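Local coordinates for non-toxic crystal protein (Bacillus thuringiensis, PDB 2D42) that is a non-toxic parasporal crystal protein of unestablished function whose fold closely resembles that of beta-pore-forming toxins of the aerolysin type, at residues Ser26-Asp31 / Ile178-Arg183; Ile44-Val49 / Phe163-Val168; Thr157-Ala162 / Ile232-Phe237; Asn198-Leu203 / Asn218-Thr223. All coordinates share one frame; numbering follows the deposited sequence.

Interaction 1 (Ser26-Asp31 / Ile178-Arg183); sequences SSYSDD and IIRYYR
Ser26 and Arg180 face each other as an antiparallel hydrogen-bonded pair and satisfy one another's backbone groups unequally. Arg180 N reaches Ser26 O in a short, almost straight bond of 2.7 Å (175° at the hydrogen), whereas Ser26 N lies 3.3 Å from Arg180 O. At the next hydrogen-bonded pair, Ile178 N donates to Tyr28 O at 2.6 Å. The return bond from Tyr28 N to Ile178 O is less certain, because that carbonyl oxygen sits too close to a neighbour in the model. Ser27 and Ile179 form the non-hydrogen-bonded pair in between; Ser27 OG is satisfied instead by Tyr24 OH, and Ile179 packs on Leu9 and Tyr12 of helix 5-19. This pairing joins strand 23-29 to one end of strand 150-185, the very long strand that runs through the elongated, aerolysin-like fold, with strand 189-198 also flanking it. On the other face, Tyr28 CG stands between the backbone N and the carbonyl carbon (chi1 44°), and the ring leans over Ile178, its CE1 3.4 Å from Ile178 CB. Tyr28 OH, near Ile178 CG2, also receives a weak, bent bond from Arg180 NE (3.1 Å, 126°). The stronger partner of that guanidinium is Glu192, which forms a salt bridge with NH1. Asp30 rests CB against Ile178 CG1, while its OD2 forms a salt bridge with Arg196 and OD1 accepts from Thr32 N.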
loop_
_atom_site.group_PDB
_atom_site.type_symbol
_atom_site.label_atom_id
_atom_site.label_comp_id
_atom_site.label_asym_id
_atom_site.label_seq_id
_atom_site.Cartn_x
_atom_site.Cartn_y
_atom_site.Cartn_z
ATOM N N SER A 26 27.217 -19.758 15.141
ATOM C CA SER A 26 26.454 -19.129 14.071
ATOM C C SER A 26 24.965 -19.355 14.306
ATOM O O SER A 26 24.577 -20.058 15.241
ATOM C CB SER A 26 26.866 -19.732 12.728
ATOM O OG SER A 26 26.583 -21.123 12.704
ATOM N N SER A 27 24.136 -18.748 13.461
ATOM C CA SER A 27 22.689 -18.895 13.556
ATOM C C SER A 27 22.070 -18.572 12.203
ATOM O O SER A 27 22.628 -17.799 11.420
ATOM C CB SER A 27 22.106 -17.974 14.643
ATOM O OG SER A 27 22.330 -16.603 14.353
ATOM N N TYR A 28 20.920 -19.179 11.931
ATOM C CA TYR A 28 20.223 -18.976 10.668
ATOM C C TYR A 28 18.781 -19.449 10.795
ATOM O O TYR A 28 18.407 -20.067 11.791
ATOM C CB TYR A 28 20.943 -19.746 9.552
ATOM C CG TYR A 28 21.352 -21.151 9.952
ATOM C CD1 TYR A 28 20.447 -22.211 9.891
ATOM C CD2 TYR A 28 22.640 -21.413 10.425
ATOM C CE1 TYR A 28 20.813 -23.499 10.293
ATOM C CE2 TYR A 28 23.016 -22.697 10.831
ATOM C CZ TYR A 28 22.098 -23.732 10.762
ATOM O OH TYR A 28 22.461 -25.000 11.159
ATOM N N SER A 29 17.973 -19.149 9.788
ATOM C CA SER A 29 16.574 -19.556 9.782
ATOM C C SER A 29 16.453 -21.068 9.559
ATOM O O SER A 29 17.233 -21.653 8.813
ATOM C CB SER A 29 15.818 -18.814 8.677
ATOM O OG SER A 29 14.482 -19.264 8.600
ATOM N N ASP A 30 15.468 -21.681 10.208
ATOM C CA ASP A 30 15.220 -23.118 10.095
ATOM C C ASP A 30 14.428 -23.454 8.833
ATOM O O ASP A 30 13.242 -23.133 8.731
ATOM C CB ASP A 30 14.452 -23.593 11.327
ATOM C CG ASP A 30 14.046 -25.046 11.244
ATOM O OD1 ASP A 30 14.520 -25.753 10.330
ATOM O OD2 ASP A 30 13.258 -25.481 12.111
ATOM N N ASP A 31 15.075 -24.123 7.884
ATOM C CA ASP A 31 14.424 -24.474 6.627
ATOM C C ASP A 31 13.111 -25.234 6.717
ATOM O O ASP A 31 12.282 -25.115 5.822
ATOM C CB ASP A 31 15.391 -25.246 5.731
ATOM C CG ASP A 31 16.394 -24.339 5.053
ATOM O OD1 ASP A 31 16.452 -23.142 5.411
ATOM O OD2 ASP A 31 17.127 -24.821 4.166
ATOM N N ILE A 178 17.921 -21.326 13.993
ATOM C CA ILE A 178 18.840 -22.373 14.415
ATOM C C ILE A 178 20.094 -21.678 14.907
ATOM O O ILE A 178 20.626 -20.803 14.226
ATOM C CB ILE A 178 19.240 -23.310 13.250
ATOM C CG1 ILE A 178 18.013 -24.056 12.717
ATOM C CG2 ILE A 178 20.306 -24.284 13.725
ATOM C CD1 ILE A 178 17.311 -24.921 13.744
ATOM N N ILE A 179 20.554 -22.057 16.091
ATOM C CA ILE A 179 21.757 -21.469 16.651
ATOM C C ILE A 179 22.773 -22.553 16.997
ATOM O O ILE A 179 22.445 -23.543 17.655
ATOM C CB ILE A 179 21.448 -20.664 17.922
ATOM C CG1 ILE A 179 20.420 -19.569 17.609
ATOM C CG2 ILE A 179 22.731 -20.048 18.458
ATOM C CD1 ILE A 179 19.953 -18.789 18.833
ATOM N N ARG A 180 24.006 -22.354 16.545
ATOM C CA ARG A 180 25.082 -23.300 16.798
ATOM C C ARG A 180 26.058 -22.772 17.838
ATOM O O ARG A 180 26.595 -21.675 17.699
ATOM C CB ARG A 180 25.834 -23.588 15.501
ATOM C CG ARG A 180 24.979 -24.240 14.451
ATOM C CD ARG A 180 25.786 -24.616 13.223
ATOM N NE ARG A 180 25.149 -25.734 12.548
ATOM C CZ ARG A 180 25.054 -26.952 13.068
ATOM N NH1 ARG A 180 25.567 -27.204 14.264
ATOM N NH2 ARG A 180 24.425 -27.910 12.406
ATOM N N TYR A 181 26.282 -23.564 18.878
ATOM C CA TYR A 181 27.203 -23.207 19.955
ATOM C C TYR A 181 28.174 -24.360 20.154
ATOM O O TYR A 181 27.917 -25.487 19.725
ATOM C CB TYR A 181 26.472 -23.062 21.283
ATOM C CG TYR A 181 25.279 -22.156 21.309
ATOM C CD1 TYR A 181 25.430 -20.776 21.444
ATOM C CD2 TYR A 181 23.987 -22.685 21.301
ATOM C CE1 TYR A 181 24.322 -19.945 21.584
ATOM C CE2 TYR A 181 22.871 -21.862 21.437
ATOM C CZ TYR A 181 23.049 -20.494 21.582
ATOM O OH TYR A 181 21.952 -19.678 21.741
ATOM N N TYR A 182 29.285 -24.089 20.825
ATOM C CA TYR A 182 30.216 -25.159 21.120
ATOM C C TYR A 182 31.019 -24.890 22.373
ATOM O O TYR A 182 31.215 -23.735 22.782
ATOM C CB TYR A 182 31.161 -25.434 19.950
ATOM C CG TYR A 182 32.055 -24.290 19.561
ATOM C CD1 TYR A 182 31.624 -23.330 18.651
ATOM C CD2 TYR A 182 33.347 -24.183 20.077
ATOM C CE1 TYR A 182 32.458 -22.293 18.256
ATOM C CE2 TYR A 182 34.195 -23.143 19.687
ATOM C CZ TYR A 182 33.739 -22.204 18.774
ATOM O OH TYR A 182 34.561 -21.180 18.366
ATOM N N ARG A 183 31.441 -25.984 22.997
ATOM C CA ARG A 183 32.264 -25.944 24.190
ATOM C C ARG A 183 33.611 -26.501 23.777
ATOM O O ARG A 183 33.703 -27.635 23.306
ATOM C CB ARG A 183 31.702 -26.836 25.289
ATOM C CG ARG A 183 30.652 -26.216 26.172
ATOM C CD ARG A 183 30.287 -27.222 27.248
ATOM N NE ARG A 183 31.425 -27.546 28.110
ATOM C CZ ARG A 183 31.694 -28.765 28.566
ATOM N NH1 ARG A 183 30.911 -29.785 28.237
ATOM N NH2 ARG A 183 32.733 -28.968 29.364
#

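Interaction 2 (Ile44-Val49 / Phe163-Val168); sequences IPDPIV and FEKMTV
Lys165 NZ is gripped by two backbone carbonyls of the 44-49 segment, Asp46 O at 2.8 Å and Ile48 O at 2.9 Å. Here the connection between strands 36-43 and 54-65, including the short strand 48-49, lies against the middle of strand 150-185 in the aerolysin-type fold. The lysine chain bends at its second torsion (chi2 -71°), which directs CD towards Asp46, and is extended from there to NZ. The ammonium meets both carbonyls from above their planes, 59° out of plane for Ile48 O. The Asp46 carboxylate adds a longer salt bridge, OD2 to NZ 3.5 Å, which may partly offset the charge of the ammonium. Flanking this polar centre, Ile44 CG2 crosses the base of the lysine chain at about a right angle, 3.8 Å from Lys165 CB. At one end Pro45 CG presses on Met166 CE at 3.4 Å, closer than usual for two carbons, while Pro45 CD meets Val168 CG2; at the other, both methyls of Val49 touch Phe163 CB. A water bridges the backbones, accepting from Asp46 N and donating to Met166 O. Further out, Pro47 and Val49 are bonded through their backbones to Phe108 of strand 101-109, and Lys165 is paired with Ile228 of strand 219-244, so that each side is fixed by a sheet of its own. Asp46 is itself positioned by an Asx turn, in which Ile48 N donates to Asp46 OD1 over 3.3 Å from above the carboxylate plane.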
loop_
_atom_site.group_PDB
_atom_site.type_symbol
_atom_site.label_atom_id
_atom_site.label_comp_id
_atom_site.label_asym_id
_atom_site.label_seq_id
_atom_site.Cartn_x
_atom_site.Cartn_y
_atom_site.Cartn_z
ATOM N N ILE A 44 -5.112 2.790 7.361
ATOM C CA ILE A 44 -5.000 4.237 7.482
ATOM C C ILE A 44 -5.887 4.693 8.631
ATOM O O ILE A 44 -7.107 4.758 8.504
ATOM C CB ILE A 44 -5.437 4.892 6.154
ATOM C CG1 ILE A 44 -4.531 4.372 5.034
ATOM C CG2 ILE A 44 -5.403 6.428 6.260
ATOM C CD1 ILE A 44 -4.968 4.773 3.660
ATOM N N PRO A 45 -5.281 5.011 9.781
ATOM C CA PRO A 45 -6.085 5.449 10.926
ATOM C C PRO A 45 -6.974 6.681 10.702
ATOM O O PRO A 45 -8.002 6.814 11.348
ATOM C CB PRO A 45 -5.042 5.638 12.030
ATOM C CG PRO A 45 -3.782 5.931 11.276
ATOM C CD PRO A 45 -3.845 4.994 10.109
ATOM N N ASP A 46 -6.589 7.574 9.793
ATOM C CA ASP A 46 -7.405 8.761 9.505
ATOM C C ASP A 46 -7.777 8.737 8.027
ATOM O O ASP A 46 -7.087 9.316 7.193
ATOM C CB ASP A 46 -6.642 10.051 9.836
ATOM C CG ASP A 46 -7.483 11.304 9.607
ATOM O OD1 ASP A 46 -8.670 11.170 9.247
ATOM O OD2 ASP A 46 -6.956 12.423 9.784
ATOM N N PRO A 47 -8.879 8.049 7.686
ATOM C CA PRO A 47 -9.360 7.923 6.307
ATOM C C PRO A 47 -10.117 9.125 5.751
ATOM O O PRO A 47 -10.605 9.080 4.627
ATOM C CB PRO A 47 -10.237 6.676 6.374
ATOM C CG PRO A 47 -10.858 6.821 7.714
ATOM C CD PRO A 47 -9.681 7.209 8.591
ATOM N N ILE A 48 -10.216 10.190 6.536
ATOM C CA ILE A 48 -10.921 11.381 6.088
ATOM C C ILE A 48 -9.927 12.309 5.396
ATOM O O ILE A 48 -9.103 12.939 6.049
ATOM C CB ILE A 48 -11.568 12.119 7.283
ATOM C CG1 ILE A 48 -12.442 11.147 8.090
ATOM C CG2 ILE A 48 -12.380 13.308 6.789
ATOM C CD1 ILE A 48 -13.397 10.311 7.247
ATOM N N VAL A 49 -9.988 12.373 4.071
ATOM C CA VAL A 49 -9.081 13.230 3.309
ATOM C C VAL A 49 -9.646 14.651 3.210
ATOM O O VAL A 49 -10.795 14.840 2.807
ATOM C CB VAL A 49 -8.876 12.691 1.874
ATOM C CG1 VAL A 49 -7.937 13.614 1.103
ATOM C CG2 VAL A 49 -8.322 11.273 1.925
ATOM N N PHE A 163 -4.180 12.682 -1.820
ATOM C CA PHE A 163 -4.068 12.443 -0.387
ATOM C C PHE A 163 -2.638 12.126 0.020
ATOM O O PHE A 163 -1.796 11.801 -0.806
ATOM C CB PHE A 163 -4.970 11.264 0.001
ATOM C CG PHE A 163 -4.631 10.003 -0.737
ATOM C CD1 PHE A 163 -3.688 9.115 -0.231
ATOM C CD2 PHE A 163 -5.175 9.758 -1.996
ATOM C CE1 PHE A 163 -3.285 8.006 -0.975
ATOM C CE2 PHE A 163 -4.777 8.653 -2.746
ATOM C CZ PHE A 163 -3.828 7.777 -2.231
ATOM N N GLU A 164 -2.387 12.233 1.318
ATOM C CA GLU A 164 -1.101 11.922 1.900
ATOM C C GLU A 164 -1.478 11.463 3.298
ATOM O O GLU A 164 -1.982 12.249 4.105
ATOM C CB GLU A 164 -0.211 13.163 1.958
ATOM C CG GLU A 164 1.262 12.828 1.951
ATOM C CD GLU A 164 2.141 14.050 2.108
ATOM O OE1 GLU A 164 1.912 15.052 1.384
ATOM O OE2 GLU A 164 3.067 14.003 2.950
ATOM N N LYS A 165 -1.260 10.184 3.579
ATOM C CA LYS A 165 -1.629 9.643 4.882
ATOM C C LYS A 165 -0.587 8.752 5.535
ATOM O O LYS A 165 0.240 8.123 4.870
ATOM C CB LYS A 165 -2.919 8.833 4.763
ATOM C CG LYS A 165 -4.149 9.625 4.399
ATOM C CD LYS A 165 -4.587 10.514 5.551
ATOM C CE LYS A 165 -5.848 11.264 5.172
ATOM N NZ LYS A 165 -6.437 11.918 6.366
ATOM N N MET A 166 -0.660 8.698 6.855
ATOM C CA MET A 166 0.225 7.856 7.638
ATOM C C MET A 166 -0.433 6.477 7.611
ATOM O O MET A 166 -1.659 6.358 7.526
ATOM C CB MET A 166 0.310 8.399 9.072
ATOM C CG MET A 166 1.007 7.486 10.079
ATOM S SD MET A 166 -0.185 6.413 10.930
ATOM C CE MET A 166 -0.887 7.583 12.125
ATOM N N THR A 167 0.369 5.430 7.646
ATOM C CA THR A 167 -0.203 4.090 7.640
ATOM C C THR A 167 0.306 3.311 8.840
ATOM O O THR A 167 1.391 3.581 9.348
ATOM C CB THR A 167 0.192 3.303 6.383
ATOM O OG1 THR A 167 1.619 3.194 6.327
ATOM C CG2 THR A 167 -0.335 3.987 5.114
ATOM N N VAL A 168 -0.495 2.360 9.298
ATOM C CA VAL A 168 -0.109 1.502 10.402
ATOM C C VAL A 168 0.164 0.183 9.694
ATOM O O VAL A 168 -0.712 -0.360 9.029
ATOM C CB VAL A 168 -1.246 1.341 11.438
ATOM C CG1 VAL A 168 -0.865 0.270 12.469
ATOM C CG2 VAL A 168 -1.478 2.681 12.159
HETATM O O HOH W 1 -3.929 7.920 8.752
#

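Interaction 3 (Thr157-Ala162 / Ile232-Phe237); sequences TLEQGA and IGLQTF
Glu159 and Gln235 lie side by side and point the same way from adjoining strands. Glu159 CG is anti to the backbone N (chi1 -175°), whereas Gln235 CG sits between N and the carbonyl carbon (chi1 72°); both chains are extended beyond CG. Gln235 NE2 donates to Glu159 OE1 at 2.9 Å, with the oxygen in the amide plane but the donor above the carboxylate, the two flat groups being 84° apart. Glu159 OE2 lies by the rim of the Phe237 ring, 3.8 Å from CE1. Antiparallel pairing is regular around Thr157 and Phe237, but Leu234 N, not Gln235 N, donates to Glu159 O at 2.8 Å while Glu159 N reaches Gln235 O: a beta bulge at Leu234-Gln235. The bulge lets Leu234 lean CD1 on Gly161 CA (3.9 Å), a site without a side chain. On the other face Leu158 CD1 lies 3.7 Å from Gly233 CA, and Thr236 OG1 bonds to Asp140. The contact belongs to the long twisted sheet of the aerolysin-type fold. Burial beside a neutral amide donor may make Glu159 harder to ionise, but the Phe237 ring edge and neighbouring His55 could favour the charge, leaving the net shift unsettled.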
loop_
_atom_site.group_PDB
_atom_site.type_symbol
_atom_site.label_atom_id
_atom_site.label_comp_id
_atom_site.label_asym_id
_atom_site.label_seq_id
_atom_site.Cartn_x
_atom_site.Cartn_y
_atom_site.Cartn_z
ATOM N N THR A 157 -15.464 15.940 -17.669
ATOM C CA THR A 157 -14.584 16.302 -16.565
ATOM C C THR A 157 -14.419 15.223 -15.509
ATOM O O THR A 157 -15.382 14.547 -15.132
ATOM C CB THR A 157 -15.109 17.570 -15.857
ATOM O OG1 THR A 157 -15.107 18.655 -16.785
ATOM C CG2 THR A 157 -14.245 17.927 -14.654
ATOM N N LEU A 158 -13.188 15.066 -15.038
ATOM C CA LEU A 158 -12.891 14.104 -13.992
ATOM C C LEU A 158 -12.517 14.850 -12.726
ATOM O O LEU A 158 -11.679 15.757 -12.745
ATOM C CB LEU A 158 -11.723 13.193 -14.376
ATOM C CG LEU A 158 -11.183 12.324 -13.227
ATOM C CD1 LEU A 158 -12.233 11.299 -12.817
ATOM C CD2 LEU A 158 -9.903 11.620 -13.649
ATOM N N GLU A 159 -13.149 14.474 -11.623
ATOM C CA GLU A 159 -12.831 15.073 -10.343
ATOM C C GLU A 159 -11.778 14.143 -9.741
ATOM O O GLU A 159 -12.075 12.993 -9.406
ATOM C CB GLU A 159 -14.069 15.122 -9.463
ATOM C CG GLU A 159 -13.868 15.831 -8.159
ATOM C CD GLU A 159 -15.186 16.088 -7.469
ATOM O OE1 GLU A 159 -15.666 15.190 -6.743
ATOM O OE2 GLU A 159 -15.753 17.184 -7.676
ATOM N N GLN A 160 -10.550 14.640 -9.632
ATOM C CA GLN A 160 -9.445 13.861 -9.102
ATOM C C GLN A 160 -9.050 14.263 -7.692
ATOM O O GLN A 160 -8.734 15.425 -7.431
ATOM C CB GLN A 160 -8.223 13.990 -10.012
ATOM C CG GLN A 160 -7.055 13.102 -9.595
ATOM C CD GLN A 160 -5.850 13.266 -10.494
ATOM O OE1 GLN A 160 -5.335 14.372 -10.651
ATOM N NE2 GLN A 160 -5.388 12.164 -11.090
ATOM N N GLY A 161 -9.075 13.287 -6.786
ATOM C CA GLY A 161 -8.697 13.533 -5.407
ATOM C C GLY A 161 -7.218 13.265 -5.200
ATOM O O GLY A 161 -6.573 12.603 -6.014
ATOM N N ALA A 162 -6.673 13.787 -4.109
ATOM C CA ALA A 162 -5.268 13.591 -3.792
ATOM C C ALA A 162 -5.195 13.398 -2.291
ATOM O O ALA A 162 -6.052 13.898 -1.561
ATOM C CB ALA A 162 -4.444 14.812 -4.219
ATOM N N ILE A 232 -6.560 9.866 -7.189
ATOM C CA ILE A 232 -7.547 8.929 -7.701
ATOM C C ILE A 232 -8.750 9.668 -8.278
ATOM O O ILE A 232 -9.153 10.720 -7.765
ATOM C CB ILE A 232 -8.071 7.979 -6.600
ATOM C CG1 ILE A 232 -8.866 8.768 -5.567
ATOM C CG2 ILE A 232 -6.919 7.294 -5.895
ATOM C CD1 ILE A 232 -9.666 7.888 -4.642
ATOM N N GLY A 233 -9.313 9.109 -9.344
ATOM C CA GLY A 233 -10.492 9.691 -9.962
ATOM C C GLY A 233 -11.658 9.352 -9.055
ATOM O O GLY A 233 -11.839 8.185 -8.707
ATOM N N LEU A 234 -12.437 10.360 -8.668
ATOM C CA LEU A 234 -13.566 10.173 -7.763
ATOM C C LEU A 234 -14.920 10.058 -8.459
ATOM O O LEU A 234 -15.751 9.221 -8.089
ATOM C CB LEU A 234 -13.605 11.329 -6.746
ATOM C CG LEU A 234 -12.365 11.415 -5.843
ATOM C CD1 LEU A 234 -12.441 12.644 -4.942
ATOM C CD2 LEU A 234 -12.260 10.131 -5.017
ATOM N N GLN A 235 -15.151 10.923 -9.440
ATOM C CA GLN A 235 -16.396 10.913 -10.202
ATOM C C GLN A 235 -16.206 11.738 -11.465
ATOM O O GLN A 235 -15.226 12.476 -11.593
ATOM C CB GLN A 235 -17.549 11.504 -9.387
ATOM C CG GLN A 235 -17.471 13.010 -9.203
ATOM C CD GLN A 235 -18.653 13.561 -8.427
ATOM O OE1 GLN A 235 -19.805 13.343 -8.797
ATOM N NE2 GLN A 235 -18.369 14.287 -7.347
ATOM N N THR A 236 -17.153 11.630 -12.390
ATOM C CA THR A 236 -17.068 12.372 -13.637
ATOM C C THR A 236 -18.304 13.217 -13.870
ATOM O O THR A 236 -19.366 12.961 -13.298
ATOM C CB THR A 236 -16.915 11.434 -14.833
ATOM O OG1 THR A 236 -18.015 10.515 -14.853
ATOM C CG2 THR A 236 -15.611 10.663 -14.743
ATOM N N PHE A 237 -18.154 14.237 -14.707
ATOM C CA PHE A 237 -19.260 15.117 -15.037
ATOM C C PHE A 237 -19.242 15.404 -16.530
ATOM O O PHE A 237 -18.172 15.536 -17.133
ATOM C CB PHE A 237 -19.147 16.480 -14.332
ATOM C CG PHE A 237 -19.029 16.410 -12.833
ATOM C CD1 PHE A 237 -17.779 16.413 -12.220
ATOM C CD2 PHE A 237 -20.173 16.395 -12.029
ATOM C CE1 PHE A 237 -17.664 16.405 -10.827
ATOM C CE2 PHE A 237 -20.073 16.387 -10.639
ATOM C CZ PHE A 237 -18.817 16.394 -10.037
#

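Interaction 4 (Asn198-Leu203 / Asn218-Thr223); sequences NIIDVL and NRAYFT
Ile200 CG2 packs on the backbone of the 218-223 segment, 3.5 Å from Arg219 C, and makes the close part of this small contact. One turn on, Leu203 CD1 meets Ala220 CB at 3.7 Å, so the first turns of helix 199-206 rest on the start of strand 219-244. Ile213 and Phe211 of strand 211-214 extend this apolar patch, touching Ile200 and Leu203 respectively. Towards the exposed Asn218 the contact becomes polar and sparser. Asn198 ND2 donates to Asn218 OD1 with the two amide planes 83° apart; the modelled separation of 2.4 Å is very short, and its exact value is doubtful. Beside it a water donates to both Asn198 OD1 (2.7 Å) and Asn218 O (3.1 Å). Asn198 CG is anti to the backbone N (chi1 -168°), and the amide oxygen also accepts from Ile200 N at 3.1 Å, nearly straight at the hydrogen although the donor stands above the carbonyl plane. The oxygen thus serves the helix while the nitrogen reaches across to the strand. Two motifs meet here: an asparagine N-cap where strand 189-198 passes into helix 199-206, and the G1 beta bulge that Asn218 and Arg219 form opposite Ser214.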
loop_
_atom_site.group_PDB
_atom_site.type_symbol
_atom_site.label_atom_id
_atom_site.label_comp_id
_atom_site.label_asym_id
_atom_site.label_seq_id
_atom_site.Cartn_x
_atom_site.Cartn_y
_atom_site.Cartn_z
ATOM N N ASN A 198 12.347 -20.654 18.938
ATOM C CA ASN A 198 11.143 -20.080 18.371
ATOM C C ASN A 198 11.446 -18.584 18.268
ATOM O O ASN A 198 11.969 -17.987 19.216
ATOM C CB ASN A 198 9.964 -20.317 19.310
ATOM C CG ASN A 198 8.628 -20.014 18.661
ATOM O OD1 ASN A 198 8.483 -19.037 17.922
ATOM N ND2 ASN A 198 7.638 -20.846 18.951
ATOM N N ILE A 199 11.135 -17.978 17.127
ATOM C CA ILE A 199 11.404 -16.554 16.954
ATOM C C ILE A 199 10.681 -15.696 17.996
ATOM O O ILE A 199 11.142 -14.607 18.329
ATOM C CB ILE A 199 11.024 -16.074 15.528
ATOM C CG1 ILE A 199 11.584 -14.665 15.287
ATOM C CG2 ILE A 199 9.500 -16.068 15.356
ATOM C CD1 ILE A 199 13.112 -14.580 15.361
ATOM N N ILE A 200 9.560 -16.180 18.529
ATOM C CA ILE A 200 8.835 -15.393 19.528
ATOM C C ILE A 200 9.618 -15.297 20.834
ATOM O O ILE A 200 9.531 -14.297 21.551
ATOM C CB ILE A 200 7.427 -15.975 19.823
ATOM C CG1 ILE A 200 7.542 -17.313 20.554
ATOM C CG2 ILE A 200 6.646 -16.134 18.514
ATOM C CD1 ILE A 200 6.200 -17.889 20.980
ATOM N N ASP A 201 10.396 -16.334 21.144
ATOM C CA ASP A 201 11.187 -16.329 22.366
ATOM C C ASP A 201 12.383 -15.404 22.203
ATOM O O ASP A 201 12.851 -14.800 23.171
ATOM C CB ASP A 201 11.652 -17.742 22.710
ATOM C CG ASP A 201 10.495 -18.680 23.009
ATOM O OD1 ASP A 201 9.619 -18.313 23.820
ATOM O OD2 ASP A 201 10.465 -19.790 22.437
ATOM N N VAL A 202 12.870 -15.291 20.972
ATOM C CA VAL A 202 14.002 -14.416 20.671
ATOM C C VAL A 202 13.583 -12.955 20.866
ATOM O O VAL A 202 14.279 -12.177 21.524
ATOM C CB VAL A 202 14.479 -14.603 19.211
ATOM C CG1 VAL A 202 15.491 -13.529 18.843
ATOM C CG2 VAL A 202 15.092 -15.979 19.043
ATOM N N LEU A 203 12.438 -12.601 20.287
ATOM C CA LEU A 203 11.897 -11.246 20.368
ATOM C C LEU A 203 11.559 -10.883 21.803
ATOM O O LEU A 203 11.802 -9.764 22.249
ATOM C CB LEU A 203 10.638 -11.129 19.496
ATOM C CG LEU A 203 10.865 -11.337 17.992
ATOM C CD1 LEU A 203 9.546 -11.501 17.267
ATOM C CD2 LEU A 203 11.649 -10.160 17.439
ATOM N N ASN A 218 1.442 -19.013 19.350
ATOM C CA ASN A 218 2.808 -19.257 18.905
ATOM C C ASN A 218 3.230 -18.283 17.807
ATOM O O ASN A 218 3.765 -18.676 16.770
ATOM C CB ASN A 218 2.926 -20.699 18.410
ATOM C CG ASN A 218 4.329 -21.059 18.010
ATOM O OD1 ASN A 218 5.279 -20.792 18.745
ATOM N ND2 ASN A 218 4.475 -21.668 16.840
ATOM N N ARG A 219 3.003 -17.001 18.050
ATOM C CA ARG A 219 3.340 -15.990 17.064
ATOM C C ARG A 219 3.556 -14.647 17.726
ATOM O O ARG A 219 3.203 -14.439 18.893
ATOM C CB ARG A 219 2.204 -15.863 16.047
ATOM C CG ARG A 219 0.903 -15.390 16.690
ATOM C CD ARG A 219 -0.263 -15.427 15.728
ATOM N NE ARG A 219 -0.512 -16.766 15.205
ATOM C CZ ARG A 219 -1.608 -17.098 14.532
ATOM N NH1 ARG A 219 -2.538 -16.183 14.316
ATOM N NH2 ARG A 219 -1.779 -18.334 14.077
ATOM N N ALA A 220 4.152 -13.737 16.969
ATOM C CA ALA A 220 4.396 -12.391 17.450
ATOM C C ALA A 220 3.691 -11.467 16.470
ATOM O O ALA A 220 3.744 -11.682 15.262
ATOM C CB ALA A 220 5.886 -12.101 17.477
ATOM N N TYR A 221 3.003 -10.456 16.986
ATOM C CA TYR A 221 2.308 -9.520 16.120
ATOM C C TYR A 221 3.148 -8.253 16.019
ATOM O O TYR A 221 3.485 -7.635 17.030
ATOM C CB TYR A 221 0.917 -9.194 16.676
ATOM C CG TYR A 221 -0.094 -10.311 16.511
ATOM C CD1 TYR A 221 -0.252 -11.296 17.485
ATOM C CD2 TYR A 221 -0.889 -10.383 15.366
ATOM C CE1 TYR A 221 -1.193 -12.337 17.326
ATOM C CE2 TYR A 221 -1.823 -11.413 15.194
ATOM C CZ TYR A 221 -1.972 -12.386 16.175
ATOM O OH TYR A 221 -2.902 -13.395 15.992
ATOM N N PHE A 222 3.507 -7.880 14.800
ATOM C CA PHE A 222 4.316 -6.684 14.596
ATOM C C PHE A 222 3.455 -5.486 14.223
ATOM O O PHE A 222 2.508 -5.606 13.446
ATOM C CB PHE A 222 5.348 -6.912 13.481
ATOM C CG PHE A 222 6.111 -5.669 13.098
ATOM C CD1 PHE A 222 7.130 -5.182 13.908
ATOM C CD2 PHE A 222 5.772 -4.956 11.947
ATOM C CE1 PHE A 222 7.804 -3.993 13.581
ATOM C CE2 PHE A 222 6.433 -3.777 11.612
ATOM C CZ PHE A 222 7.451 -3.291 12.429
ATOM N N THR A 223 3.777 -4.328 14.786
ATOM C CA THR A 223 3.051 -3.117 14.438
ATOM C C THR A 223 4.065 -2.047 14.063
ATOM O O THR A 223 4.875 -1.619 14.885
ATOM C CB THR A 223 2.148 -2.618 15.583
ATOM O OG1 THR A 223 1.076 -3.550 15.773
ATOM C CG2 THR A 223 1.545 -1.250 15.233
HETATM O O HOH W 2 6.662 -19.117 15.921
#

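From the N terminus, strand 23-29 opens interaction 1 and the 44-49 segment opens interaction 2. Residues 157-162 then open interaction 3, before 163-168 closes interaction 2 and 178-183 closes interaction 1, all on the single strand 150-185. Interaction 2 is therefore enclosed by interaction 1, and interaction 3 crosses both. Interaction 4 forms a short local loop within the span of interaction 3, which closes last, at 232-237. Interactions 1 and 3 lie on opposite sides of the chain's centre, about 55 Å apart between centres. Interaction 2 lies between interactions 3 and 4 and touches both, through Val49 and Phe163 on one side and where Val168 meets Thr223 on the other, but does not touch interaction 1.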